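PDB 4E6U: acyl-[acyl-carrier-protein]--UDP-N-acetylglucosamine O-acyltransferase from Acinetobacter baumannii, which probably catalyses the transfer of an acyl chain from acyl carrier protein to UDP-N-acetylglucosamine, an early step in building the lipid A part of lipopolysaccharide. Local coordinates for residues Asp133-Ala138 / Asp151-Gly156; Ile88-Leu93 / Ile113-Leu118; Met120-Ile125 / Ala138-Val143; Ser159-Phe164 / Ser171-Ala176; Tyr186-Gly191 / Gly198-Gly203. One frame throughout, in Å; residues are numbered along the deposited sequence. Where two conformers were deposited one is given.

Contact 1. Residues Asp133-Ala138 / Asp151-Gly156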
# COMPACT_ATOMS: atom_id res chain seq x y z
N ASP A 133 -13.90 -16.86 9.13
CA ASP A 133 -12.85 -17.87 9.16
C ASP A 133 -12.35 -18.20 7.77
O ASP A 133 -13.09 -18.05 6.78
CB ASP A 133 -13.40 -19.19 9.73
CG ASP A 133 -13.92 -19.05 11.13
OD1 ASP A 133 -13.54 -18.13 11.88
OD2 ASP A 133 -14.75 -19.92 11.52
N HIS A 134 -11.11 -18.68 7.66
CA HIS A 134 -10.56 -19.23 6.41
C HIS A 134 -10.47 -18.22 5.27
O HIS A 134 -10.53 -18.59 4.09
CB HIS A 134 -11.32 -20.50 5.95
CG HIS A 134 -11.29 -21.62 6.94
ND1 HIS A 134 -10.19 -22.43 7.10
CD2 HIS A 134 -12.22 -22.07 7.80
CE1 HIS A 134 -10.44 -23.33 8.04
NE2 HIS A 134 -11.67 -23.13 8.48
N ASN A 135 -10.28 -16.95 5.62
CA ASN A 135 -10.14 -15.91 4.61
C ASN A 135 -8.69 -15.64 4.27
O ASN A 135 -7.80 -15.91 5.08
CB ASN A 135 -10.79 -14.64 5.10
CG ASN A 135 -12.26 -14.84 5.42
OD1 ASN A 135 -13.06 -15.14 4.52
ND2 ASN A 135 -12.63 -14.67 6.68
N ILE A 136 -8.46 -15.09 3.09
CA ILE A 136 -7.11 -14.70 2.67
C ILE A 136 -7.17 -13.27 2.20
O ILE A 136 -7.93 -12.94 1.29
CB ILE A 136 -6.58 -15.58 1.52
CG1 ILE A 136 -6.47 -17.05 1.95
CG2 ILE A 136 -5.24 -15.01 0.99
CD1 ILE A 136 -6.15 -18.02 0.81
N PHE A 137 -6.38 -12.41 2.84
CA PHE A 137 -6.21 -11.02 2.43
C PHE A 137 -4.81 -10.90 1.87
O PHE A 137 -3.83 -11.08 2.60
CB PHE A 137 -6.38 -10.09 3.61
CG PHE A 137 -7.68 -10.23 4.33
CD1 PHE A 137 -8.77 -9.44 3.97
CD2 PHE A 137 -7.84 -11.18 5.33
CE1 PHE A 137 -9.98 -9.57 4.62
CE2 PHE A 137 -9.03 -11.32 6.00
CZ PHE A 137 -10.12 -10.51 5.64
N ALA A 138 -4.70 -10.64 0.57
CA ALA A 138 -3.40 -10.48 -0.05
C ALA A 138 -2.76 -9.15 0.33
O ALA A 138 -3.33 -8.34 1.05
CB ALA A 138 -3.50 -10.63 -1.56
N ASP A 151 -16.75 -16.16 5.40
CA ASP A 151 -15.76 -17.23 5.44
C ASP A 151 -15.28 -17.58 4.06
O ASP A 151 -16.02 -17.43 3.07
CB ASP A 151 -16.35 -18.51 6.05
CG ASP A 151 -17.01 -18.30 7.40
OD1 ASP A 151 -16.52 -17.53 8.23
OD2 ASP A 151 -18.07 -18.92 7.65
N HIS A 152 -14.05 -18.06 3.95
CA HIS A 152 -13.53 -18.57 2.67
C HIS A 152 -13.52 -17.52 1.56
O HIS A 152 -13.68 -17.83 0.39
CB HIS A 152 -14.32 -19.81 2.24
CG HIS A 152 -14.13 -20.97 3.15
ND1 HIS A 152 -12.99 -21.75 3.13
CD2 HIS A 152 -14.92 -21.48 4.13
CE1 HIS A 152 -13.10 -22.69 4.06
NE2 HIS A 152 -14.25 -22.54 4.68
N VAL A 153 -13.31 -16.26 1.95
CA VAL A 153 -13.20 -15.15 1.02
C VAL A 153 -11.74 -14.94 0.62
O VAL A 153 -10.84 -15.14 1.45
CB VAL A 153 -13.74 -13.86 1.67
CG1 VAL A 153 -13.59 -12.65 0.74
CG2 VAL A 153 -15.21 -14.05 2.10
N ILE A 154 -11.50 -14.55 -0.62
CA ILE A 154 -10.14 -14.19 -1.04
C ILE A 154 -10.21 -12.77 -1.54
O ILE A 154 -11.02 -12.43 -2.42
CB ILE A 154 -9.60 -15.11 -2.14
CG1 ILE A 154 -9.54 -16.55 -1.64
CG2 ILE A 154 -8.21 -14.62 -2.65
CD1 ILE A 154 -9.15 -17.58 -2.68
N VAL A 155 -9.36 -11.91 -0.97
CA VAL A 155 -9.27 -10.52 -1.39
C VAL A 155 -7.92 -10.29 -2.05
O VAL A 155 -6.87 -10.40 -1.40
CB VAL A 155 -9.48 -9.53 -0.24
CG1 VAL A 155 -9.53 -8.09 -0.77
CG2 VAL A 155 -10.76 -9.88 0.56
N GLY A 156 -7.93 -9.99 -3.34
CA GLY A 156 -6.69 -9.81 -4.09
C GLY A 156 -5.91 -8.58 -3.66
O GLY A 156 -6.45 -7.63 -3.10
O HOH W 1 -10.00 -18.03 1.47
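Asn135 and Val153 mark the tight part of this contact between neighbouring coils of the left-handed parallel beta-helix formed by hexapeptide repeats. The Val153 N-H reaches Asn135 OD1 at 2.8 Å, within the carbonyl plane and on a lone pair. CG of Asn135 stands beside its own backbone N (chi1 -59°), and ND2 bonds to Gly150 O, which uses the buried amide at both ends. Next to it, strands 136-137 and 154-155 run parallel; the bond from Val155 N to Ile136 O measures 2.9 Å, and on their buried face Phe137 CD1 meets Val155 CG2 at 4.0 Å.

The turn end is looser. The His134 and His152 rings are nearly parallel (5°) but slid, with centroids 4.8 Å apart; it is His134 CB that sits over the His152 face, 3.6 Å from the centroid in a CH-pi contact. A water donates to both His134 O and Val153 O. At the exposed margin the carboxylates lie side by side, Asp133 OD2 4.4 Å from Asp151 OD1. Because Asp151 OD1 accepts Asp133 N and Asp133 OD1 accepts Ser115 N, backbone N-H groups probably offset the repulsion between these like charges.

Contact 2. Residues Ile88-Leu93 / Ile113-Leu118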
# COMPACT_ATOMS: atom_id res chain seq x y z
N ILE A 88 -9.31 -11.69 18.32
CA ILE A 88 -8.74 -12.52 17.28
C ILE A 88 -8.93 -13.96 17.72
O ILE A 88 -8.64 -14.28 18.88
CB ILE A 88 -7.24 -12.19 17.11
CG1 ILE A 88 -7.07 -10.79 16.52
CG2 ILE A 88 -6.53 -13.22 16.26
CD1 ILE A 88 -5.64 -10.24 16.66
N GLY A 89 -9.39 -14.82 16.81
CA GLY A 89 -9.61 -16.25 17.13
C GLY A 89 -8.33 -17.06 17.10
O GLY A 89 -7.30 -16.65 17.67
N ASN A 90 -8.39 -18.22 16.46
CA ASN A 90 -7.31 -19.19 16.52
C ASN A 90 -6.68 -19.42 15.17
O ASN A 90 -7.34 -19.28 14.14
CB ASN A 90 -7.87 -20.53 17.00
CG ASN A 90 -8.68 -20.40 18.25
OD1 ASN A 90 -8.26 -19.79 19.23
ND2 ASN A 90 -9.87 -20.99 18.24
N ASN A 91 -5.41 -19.80 15.16
CA ASN A 91 -4.76 -20.29 13.95
C ASN A 91 -4.70 -19.29 12.80
O ASN A 91 -4.75 -19.67 11.63
CB ASN A 91 -5.39 -21.62 13.48
CG ASN A 91 -5.20 -22.75 14.48
OD1 ASN A 91 -5.98 -22.90 15.41
ND2 ASN A 91 -4.18 -23.54 14.27
N ASN A 92 -4.58 -18.02 13.16
CA ASN A 92 -4.41 -16.97 12.16
C ASN A 92 -2.96 -16.68 11.91
O ASN A 92 -2.12 -16.89 12.79
CB ASN A 92 -5.09 -15.69 12.63
CG ASN A 92 -6.59 -15.87 12.80
OD1 ASN A 92 -7.33 -16.02 11.81
ND2 ASN A 92 -7.06 -15.86 14.03
N LEU A 93 -2.68 -16.20 10.71
CA LEU A 93 -1.35 -15.73 10.32
C LEU A 93 -1.48 -14.26 10.02
O LEU A 93 -2.23 -13.87 9.13
CB LEU A 93 -0.89 -16.46 9.07
CG LEU A 93 -0.63 -17.97 9.24
CD1 LEU A 93 -0.45 -18.64 7.89
CD2 LEU A 93 0.57 -18.25 10.14
N ILE A 113 -12.01 -10.77 14.51
CA ILE A 113 -11.55 -11.66 13.44
C ILE A 113 -11.65 -13.09 13.96
O ILE A 113 -11.35 -13.34 15.14
CB ILE A 113 -10.10 -11.27 12.92
CG1 ILE A 113 -9.00 -12.25 13.33
CG2 ILE A 113 -9.78 -9.77 13.12
CD1 ILE A 113 -7.71 -12.09 12.51
N GLY A 114 -12.05 -14.01 13.09
CA GLY A 114 -12.21 -15.40 13.46
C GLY A 114 -10.92 -16.19 13.44
O GLY A 114 -9.91 -15.75 14.02
N SER A 115 -10.97 -17.34 12.78
CA SER A 115 -9.89 -18.32 12.82
C SER A 115 -9.43 -18.76 11.45
O SER A 115 -10.19 -18.68 10.47
CB SER A 115 -10.34 -19.56 13.62
OG SER A 115 -10.68 -19.21 14.95
N HIS A 116 -8.18 -19.23 11.35
CA HIS A 116 -7.63 -19.78 10.12
C HIS A 116 -7.55 -18.77 8.98
O HIS A 116 -7.61 -19.14 7.81
CB HIS A 116 -8.41 -21.04 9.68
CG HIS A 116 -8.36 -22.15 10.68
ND1 HIS A 116 -7.26 -22.98 10.80
CD2 HIS A 116 -9.25 -22.56 11.61
CE1 HIS A 116 -7.49 -23.85 11.77
NE2 HIS A 116 -8.68 -23.62 12.28
N ASN A 117 -7.38 -17.50 9.34
CA ASN A 117 -7.21 -16.44 8.34
C ASN A 117 -5.75 -16.22 8.03
O ASN A 117 -4.89 -16.41 8.90
CB ASN A 117 -7.84 -15.17 8.86
CG ASN A 117 -9.34 -15.31 9.07
OD1 ASN A 117 -10.08 -15.46 8.09
ND2 ASN A 117 -9.80 -15.23 10.30
N LEU A 118 -5.48 -15.78 6.81
CA LEU A 118 -4.14 -15.32 6.41
C LEU A 118 -4.26 -13.86 6.05
O LEU A 118 -4.98 -13.50 5.09
CB LEU A 118 -3.63 -16.13 5.23
CG LEU A 118 -2.38 -15.59 4.53
CD1 LEU A 118 -1.19 -15.41 5.50
CD2 LEU A 118 -1.95 -16.47 3.35
O HOH W 2 -4.06 -19.40 8.71
O HOH W 3 -8.50 -24.10 15.54
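Ile113 and Gly114 both offer their carbonyl oxygens to Gly89 N, each at 3.0 Å. The bonds are strongly bent and weak, as expected of one N-H shared by two acceptors. Gly114 O has a straighter partner in Asn92 ND2, at 2.9 Å, which lies on a lone pair in the carbonyl plane.

Ser115 follows: its OG accepts Asn90 N at 2.9 Å, with an N-H...O angle of 168°. His116 then bonds through its backbone N to Asn90 O, while its ring lies beside the Asn91 amide, the planes 11° apart. Asn91 CB stands over the ring face, 3.8 Å from the centroid, and a water that donates to Asn91 OD1 is weakly linked to His116 NE2.

At Asn117 the chain makes a double grip on one oxygen. Its backbone N (2.9 Å) and its ND2 (3.0 Å) reach Asn92 OD1 from opposite faces of the Asn92 amide plane. The two amides are nearly coplanar, and the ladder extends both ways: Asn117 OD1 accepts Asn135 N, and Asn92 N bonds to Asn62 OD1. Leu118 places CG anti to its backbone N (chi1 168°), and its CD1 rests 3.7 Å from Leu93 CB.

These turns form a corner of the left-handed beta-helix. Strands 85-88 and 110-113 pair in one sheet before the corner, strands 93-94 and 118-119 pair in another after it, and Leu118 also packs on Gln75 of the second subunit.

Contact 3. Residues Met120-Ile125 / Ala138-Val143. With EDO (1,2-ethanediol), chain J.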
# COMPACT_ATOMS: atom_id res chain seq x y z
N MET A 120 -1.96 -11.17 4.78
CA MET A 120 -0.64 -10.94 4.20
C MET A 120 -0.12 -9.55 4.52
O MET A 120 -0.81 -8.73 5.13
CB MET A 120 -0.66 -11.18 2.70
CG MET A 120 -0.87 -12.63 2.36
SD MET A 120 -0.66 -12.90 0.58
CE MET A 120 -1.58 -14.40 0.34
N VAL A 121 1.12 -9.30 4.11
CA VAL A 121 1.79 -8.07 4.53
C VAL A 121 0.94 -6.84 4.29
O VAL A 121 0.33 -6.67 3.22
CB VAL A 121 3.16 -7.92 3.81
CG1 VAL A 121 3.75 -6.56 4.01
CG2 VAL A 121 4.14 -8.99 4.29
N ASN A 122 0.90 -5.95 5.28
CA ASN A 122 0.17 -4.69 5.20
C ASN A 122 -1.32 -4.86 4.95
O ASN A 122 -1.92 -4.11 4.17
CB ASN A 122 0.80 -3.75 4.14
CG ASN A 122 0.25 -2.31 4.21
OD1 ASN A 122 0.16 -1.62 3.19
ND2 ASN A 122 -0.15 -1.87 5.39
N THR A 123 -1.92 -5.83 5.61
CA THR A 123 -3.40 -5.89 5.68
C THR A 123 -3.85 -4.95 6.79
O THR A 123 -3.34 -5.00 7.91
CB THR A 123 -3.92 -7.31 5.99
OG1 THR A 123 -3.50 -8.19 4.95
CG2 THR A 123 -5.46 -7.32 6.04
N HIS A 124 -4.81 -4.09 6.48
CA HIS A 124 -5.44 -3.23 7.46
C HIS A 124 -6.85 -3.68 7.73
O HIS A 124 -7.65 -3.79 6.79
CB HIS A 124 -5.49 -1.79 6.98
CG HIS A 124 -6.23 -0.88 7.91
ND1 HIS A 124 -5.70 -0.45 9.10
CD2 HIS A 124 -7.47 -0.32 7.83
CE1 HIS A 124 -6.56 0.34 9.71
NE2 HIS A 124 -7.65 0.44 8.96
N ILE A 125 -7.15 -3.94 8.99
CA ILE A 125 -8.52 -4.21 9.43
C ILE A 125 -8.95 -3.06 10.33
O ILE A 125 -8.46 -2.91 11.45
CB ILE A 125 -8.64 -5.55 10.19
CG1 ILE A 125 -8.10 -6.72 9.36
CG2 ILE A 125 -10.09 -5.79 10.66
CD1 ILE A 125 -8.80 -6.99 8.05
N ALA A 138 -4.70 -10.64 0.57
CA ALA A 138 -3.40 -10.48 -0.05
C ALA A 138 -2.76 -9.15 0.33
O ALA A 138 -3.33 -8.34 1.05
CB ALA A 138 -3.50 -10.63 -1.56
N ASN A 139 -1.54 -8.95 -0.12
CA ASN A 139 -0.77 -7.80 0.34
C ASN A 139 -1.49 -6.48 0.14
O ASN A 139 -2.15 -6.28 -0.88
CB ASN A 139 0.56 -7.72 -0.42
CG ASN A 139 1.55 -8.74 0.05
OD1 ASN A 139 1.22 -9.90 0.19
ND2 ASN A 139 2.79 -8.30 0.31
N ASN A 140 -1.32 -5.57 1.09
CA ASN A 140 -1.79 -4.18 0.93
C ASN A 140 -3.32 -4.01 0.85
O ASN A 140 -3.81 -3.00 0.33
CB ASN A 140 -1.13 -3.49 -0.28
CG ASN A 140 0.39 -3.39 -0.17
OD1 ASN A 140 0.93 -3.19 0.91
ND2 ASN A 140 1.07 -3.50 -1.28
N VAL A 141 -4.05 -4.99 1.35
CA VAL A 141 -5.52 -4.89 1.37
C VAL A 141 -5.96 -3.94 2.49
O VAL A 141 -5.47 -4.05 3.63
CB VAL A 141 -6.16 -6.27 1.48
CG1 VAL A 141 -7.64 -6.15 1.88
CG2 VAL A 141 -6.02 -7.01 0.17
N GLY A 142 -6.84 -3.01 2.17
CA GLY A 142 -7.39 -2.10 3.15
C GLY A 142 -8.86 -2.37 3.37
O GLY A 142 -9.65 -2.22 2.44
N VAL A 143 -9.22 -2.78 4.57
CA VAL A 143 -10.61 -3.03 4.91
C VAL A 143 -11.06 -1.90 5.82
O VAL A 143 -10.56 -1.76 6.95
CB VAL A 143 -10.78 -4.38 5.59
CG1 VAL A 143 -12.27 -4.69 5.78
CG2 VAL A 143 -10.09 -5.49 4.79
C1 EDO J . 1.70 -10.98 -3.03
O1 EDO J . 0.40 -11.12 -2.43
C2 EDO J . 1.94 -9.55 -3.50
O2 EDO J . 0.68 -8.86 -3.60
O HOH W 4 -3.40 -1.89 3.89
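Met120 and Asn139 cross at about a right angle where two coils of the left-handed beta-helix turn a corner, each through a type II turn (Met120 to Thr123 and Ala138 to Val141). The extended methionine chain runs past the amide oxygen: Asn139 OD1 lies 3.4 Å from Met120 CB and 3.6 Å from SD. On the other branch of the amide, ND2 approaches Val121 CB at 3.5 Å. Asn139 OD1 also accepts from O1 of an ethanediol, probably left from crystallisation, and from NE2 of Gln75 of the second subunit.

Past the corner, on strands 124-125 and 142-143, Ile125 and Val143 lie side by side on one sheet face, pointing the same way, with Ile125 CD1 3.8 Å from Val143 CG2. On the opposite sheet face, His124 puts CG anti to its backbone N (chi1 175°), its ND1 bonds to Ser99 OG, and its ring meets His101 edge-to-face. Packing of His124 on Asn139 of the third subunit, and of Asn139 on His124 of the second, places His124 and the Asn139 turn at the subunit boundaries, consistent with the intersubunit active-site cleft of LpxA relatives.

The backbone evidence for pairing is His124 N to Val141 O at 2.9 Å, with an N-H...O angle of 172°. That same Val141 O also accepts a water, which donates at 2.7 Å to Asn122 O.

Contact 4. Residues Ser159-Phe164 / Ser171-Ala176. With EDO (1,2-ethanediol), chain I.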
# COMPACT_ATOMS: atom_id res chain seq x y z
N SER A 159 -6.29 -4.20 -2.91
CA SER A 159 -7.71 -3.85 -2.99
C SER A 159 -8.13 -3.07 -1.76
O SER A 159 -7.48 -3.15 -0.69
CB SER A 159 -8.57 -5.10 -3.14
OG SER A 159 -8.29 -5.76 -4.36
N GLY A 160 -9.20 -2.30 -1.91
CA GLY A 160 -9.81 -1.55 -0.82
C GLY A 160 -11.28 -1.87 -0.72
O GLY A 160 -11.98 -1.96 -1.74
N ILE A 161 -11.76 -2.01 0.50
CA ILE A 161 -13.18 -2.26 0.75
C ILE A 161 -13.73 -1.11 1.56
O ILE A 161 -13.30 -0.86 2.68
CB ILE A 161 -13.39 -3.59 1.47
CG1 ILE A 161 -12.72 -4.71 0.66
CG2 ILE A 161 -14.91 -3.85 1.65
CD1 ILE A 161 -12.67 -6.03 1.37
N HIS A 162 -14.70 -0.40 0.98
CA HIS A 162 -15.32 0.79 1.57
C HIS A 162 -16.09 0.48 2.86
O HIS A 162 -16.62 -0.61 3.04
CB HIS A 162 -16.28 1.39 0.52
CG HIS A 162 -16.80 2.76 0.83
ND1 HIS A 162 -17.93 2.99 1.59
CD2 HIS A 162 -16.36 3.98 0.44
CE1 HIS A 162 -18.15 4.29 1.67
NE2 HIS A 162 -17.21 4.92 0.98
N GLN A 163 -16.14 1.47 3.75
CA GLN A 163 -16.88 1.34 5.02
C GLN A 163 -18.28 0.78 4.85
O GLN A 163 -18.99 1.09 3.87
CB GLN A 163 -16.92 2.68 5.77
CG GLN A 163 -17.55 3.80 4.97
CD GLN A 163 -17.79 5.09 5.75
OE1 GLN A 163 -17.48 5.19 6.93
NE2 GLN A 163 -18.36 6.08 5.08
N PHE A 164 -18.66 -0.09 5.78
CA PHE A 164 -20.01 -0.67 5.88
C PHE A 164 -20.33 -1.73 4.84
O PHE A 164 -21.41 -2.34 4.89
CB PHE A 164 -21.12 0.40 5.90
CG PHE A 164 -21.05 1.31 7.08
CD1 PHE A 164 -21.49 0.86 8.33
CD2 PHE A 164 -20.55 2.59 6.96
CE1 PHE A 164 -21.42 1.71 9.44
CE2 PHE A 164 -20.47 3.43 8.06
CZ PHE A 164 -20.91 2.98 9.29
N SER A 171 -16.79 -15.58 -1.84
CA SER A 171 -16.58 -14.55 -2.85
C SER A 171 -15.08 -14.35 -3.11
O SER A 171 -14.23 -14.76 -2.29
CB SER A 171 -17.23 -13.24 -2.44
OG SER A 171 -16.66 -12.74 -1.23
N MET A 172 -14.78 -13.75 -4.24
CA MET A 172 -13.40 -13.42 -4.60
C MET A 172 -13.34 -12.03 -5.14
O MET A 172 -14.10 -11.66 -6.04
CB MET A 172 -12.86 -14.38 -5.65
CG MET A 172 -12.79 -15.84 -5.21
SD MET A 172 -11.99 -16.92 -6.43
CE MET A 172 -10.35 -16.18 -6.52
N ILE A 173 -12.44 -11.23 -4.59
CA ILE A 173 -12.22 -9.87 -5.04
C ILE A 173 -10.91 -9.86 -5.82
O ILE A 173 -9.87 -10.26 -5.29
CB ILE A 173 -12.18 -8.88 -3.83
CG1 ILE A 173 -13.60 -8.70 -3.27
CG2 ILE A 173 -11.59 -7.51 -4.23
CD1 ILE A 173 -13.66 -8.11 -1.88
N GLY A 174 -10.95 -9.42 -7.07
CA GLY A 174 -9.74 -9.39 -7.90
C GLY A 174 -8.72 -8.40 -7.36
O GLY A 174 -9.06 -7.45 -6.66
N GLY A 175 -7.46 -8.62 -7.72
CA GLY A 175 -6.42 -7.65 -7.37
C GLY A 175 -6.76 -6.23 -7.79
O GLY A 175 -7.42 -6.00 -8.82
N ALA A 176 -6.34 -5.27 -6.98
CA ALA A 176 -6.41 -3.85 -7.27
C ALA A 176 -7.83 -3.36 -7.49
O ALA A 176 -8.07 -2.44 -8.28
CB ALA A 176 -5.53 -3.50 -8.46
C1 EDO I . -20.45 7.13 2.22
O1 EDO I . -20.53 6.20 3.31
C2 EDO I . -21.64 6.92 1.29
O2 EDO I . -21.16 6.55 -0.01
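Within the left-handed beta-helix, Ser159 and Ile161 meet Ile173 and the turn after it across the interior, joining strands 160-161 and 172-173, which belong to different sheets. Two kinds of approach make up this small contact. The apolar one sets Ile161 CD1 4.0 Å from Ile173 CD1; because Ile173 was deposited in two conformers, that exact meeting is doubtful. In the modelled conformer its CG2 also comes within 3.7 Å of Ser159 OG.

The polar one rests on Ser159, whose OG, beside its own backbone N (chi1 -64°), approaches the 174-176 turn. There OG comes close to Gly174 O, at 3.0 Å, and stands 3.3 Å from Ala176 N, at a poor angle for a hydrogen bond. Its bonds go to Gly156 O and Ser177 N, just outside the two segments. Gly174 O in turn is bonded by Ser177 OG. At the boundary with the second subunit, Ala176 packs on Leu178 of that chain.

OG donates to Gly156 O and accepts the Ser177 N-H, so this buried hydroxyl has a partner in each role. With its one proton on Gly156 O, OG probably has none left for Gly174 O.

Contact 5. Residues Tyr186-Gly191 / Gly198-Gly203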
# COMPACT_ATOMS: atom_id res chain seq x y z
N TYR A 186 -20.39 -16.27 -3.00
CA TYR A 186 -19.95 -16.93 -4.25
C TYR A 186 -19.57 -16.01 -5.40
O TYR A 186 -19.15 -16.50 -6.44
CB TYR A 186 -21.00 -17.91 -4.80
CG TYR A 186 -21.71 -18.76 -3.80
CD1 TYR A 186 -21.02 -19.73 -3.08
CD2 TYR A 186 -23.08 -18.60 -3.58
CE1 TYR A 186 -21.68 -20.53 -2.15
CE2 TYR A 186 -23.75 -19.39 -2.66
CZ TYR A 186 -23.05 -20.36 -1.95
OH TYR A 186 -23.73 -21.14 -1.05
N VAL A 187 -19.70 -14.69 -5.25
CA VAL A 187 -19.54 -13.79 -6.39
C VAL A 187 -18.08 -13.41 -6.64
O VAL A 187 -17.31 -13.20 -5.68
CB VAL A 187 -20.45 -12.54 -6.26
CG1 VAL A 187 -20.13 -11.49 -7.30
CG2 VAL A 187 -21.95 -12.96 -6.39
N MET A 188 -17.69 -13.35 -7.91
CA MET A 188 -16.40 -12.82 -8.32
C MET A 188 -16.61 -11.37 -8.69
O MET A 188 -17.44 -11.07 -9.56
CB MET A 188 -15.87 -13.57 -9.53
CG MET A 188 -16.02 -15.05 -9.43
SD MET A 188 -14.75 -16.06 -10.22
CE MET A 188 -13.24 -15.35 -9.56
N ALA A 189 -15.91 -10.45 -8.02
CA ALA A 189 -16.02 -9.03 -8.30
C ALA A 189 -14.62 -8.47 -8.46
O ALA A 189 -13.70 -8.87 -7.74
CB ALA A 189 -16.75 -8.30 -7.19
N SER A 190 -14.45 -7.58 -9.43
CA SER A 190 -13.17 -6.93 -9.61
C SER A 190 -13.31 -5.60 -10.31
O SER A 190 -14.33 -5.34 -10.97
CB SER A 190 -12.21 -7.84 -10.40
OG SER A 190 -12.71 -8.07 -11.70
N GLY A 191 -12.28 -4.78 -10.18
CA GLY A 191 -12.17 -3.53 -10.91
C GLY A 191 -12.19 -2.27 -10.07
O GLY A 191 -12.50 -2.29 -8.86
N GLY A 198 -19.28 -13.02 -12.25
CA GLY A 198 -19.76 -14.39 -12.29
C GLY A 198 -19.66 -15.04 -10.94
O GLY A 198 -19.34 -14.38 -9.95
N ILE A 199 -19.96 -16.33 -10.90
CA ILE A 199 -19.93 -17.15 -9.70
C ILE A 199 -18.54 -17.78 -9.61
O ILE A 199 -17.90 -18.03 -10.63
CB ILE A 199 -21.02 -18.27 -9.79
CG1 ILE A 199 -22.44 -17.68 -9.68
CG2 ILE A 199 -20.81 -19.35 -8.73
CD1 ILE A 199 -22.77 -17.02 -8.34
N ASN A 200 -18.09 -18.02 -8.38
CA ASN A 200 -16.83 -18.69 -8.12
C ASN A 200 -16.96 -20.18 -8.43
O ASN A 200 -17.02 -21.03 -7.54
CB ASN A 200 -16.44 -18.45 -6.65
CG ASN A 200 -15.06 -18.96 -6.31
OD1 ASN A 200 -14.29 -19.35 -7.19
ND2 ASN A 200 -14.73 -18.97 -5.02
N ILE A 201 -17.00 -20.48 -9.73
CA ILE A 201 -17.26 -21.84 -10.21
C ILE A 201 -16.11 -22.79 -9.84
O ILE A 201 -16.34 -23.85 -9.26
CB ILE A 201 -17.55 -21.86 -11.74
CG1 ILE A 201 -18.90 -21.20 -12.03
CG2 ILE A 201 -17.52 -23.29 -12.29
CD1 ILE A 201 -19.08 -20.71 -13.47
N GLU A 202 -14.88 -22.37 -10.15
CA GLU A 202 -13.69 -23.18 -9.87
C GLU A 202 -13.55 -23.38 -8.37
O GLU A 202 -13.27 -24.49 -7.91
CB GLU A 202 -12.44 -22.52 -10.46
N GLY A 203 -13.75 -22.30 -7.62
CA GLY A 203 -13.73 -22.34 -6.16
C GLY A 203 -14.71 -23.33 -5.58
O GLY A 203 -14.37 -24.07 -4.66
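Ile199 overlaps the base of Tyr186: its CD1 comes 4.1 Å from Tyr186 CB, and its CG2 lies about as close to the same carbon. The phenol end leads elsewhere, with Tyr186 OH bonded to Glu248 O, so the ring leaves the contact while CB stays in it. Helix 211-225 covers both residues, Leu217 touching Tyr186 and Tyr221 touching Ile199.

Tyr186 O is the polar focus. It accepts Asn200 N at 2.7 Å. Ile199 CA makes a CA-H...O contact with it at 3.4 Å, and Asn200 CB lies 3.3 Å away from the same oxygen. Two residues on, Met188 N bonds to Gly198 O at 2.8 Å with an almost linear N-H...O angle of 176°.

These bonds lie at the open end of the antiparallel hairpin of strands 187-191 and 194-199, which follows the parallel coils and runs into the helical C-terminal part. Val187 and Ile199 form its non-hydrogen-bonded pair, their CA atoms 4.7 Å apart and their side chains diverging. Val187 accordingly turns to Phe225 of helix 211-225.

Asn200 makes the change from strand to helix. It centres an inverse gamma turn and holds the N-cap position, with CG anti to its backbone N (chi1 -173°). From there OD1 accepts Gly203 N at 3.0 Å, a weak capping bond bent to 130°, while ND2 is fixed by Tyr170 O of the preceding coil.

Contacts 2, 1 and 4 follow one another along the beta-helix. The centres of contacts 2 and 1 are about 11 Å apart, and Phe137 N to Leu118 O (2.9 Å) ties them; those of contacts 1 and 4 are about 10 Å apart, joined by Gly156 N to Ile173 O (2.8 Å). Contact 3 shares Ala138 with contact 1 and meets contact 4 through Gly142 N and Ser159 O, 2.9 Å apart. Contact 5 continues the sheet of contacts 1 and 4, with Gly174 N 2.9 Å from Ala189 O. Contacts 1 to 4 all touch the second subunit, whereas no other chain touches contact 5, whose centre lies about 20 Å from that of contact 3, at the probable intersubunit active-site cleft.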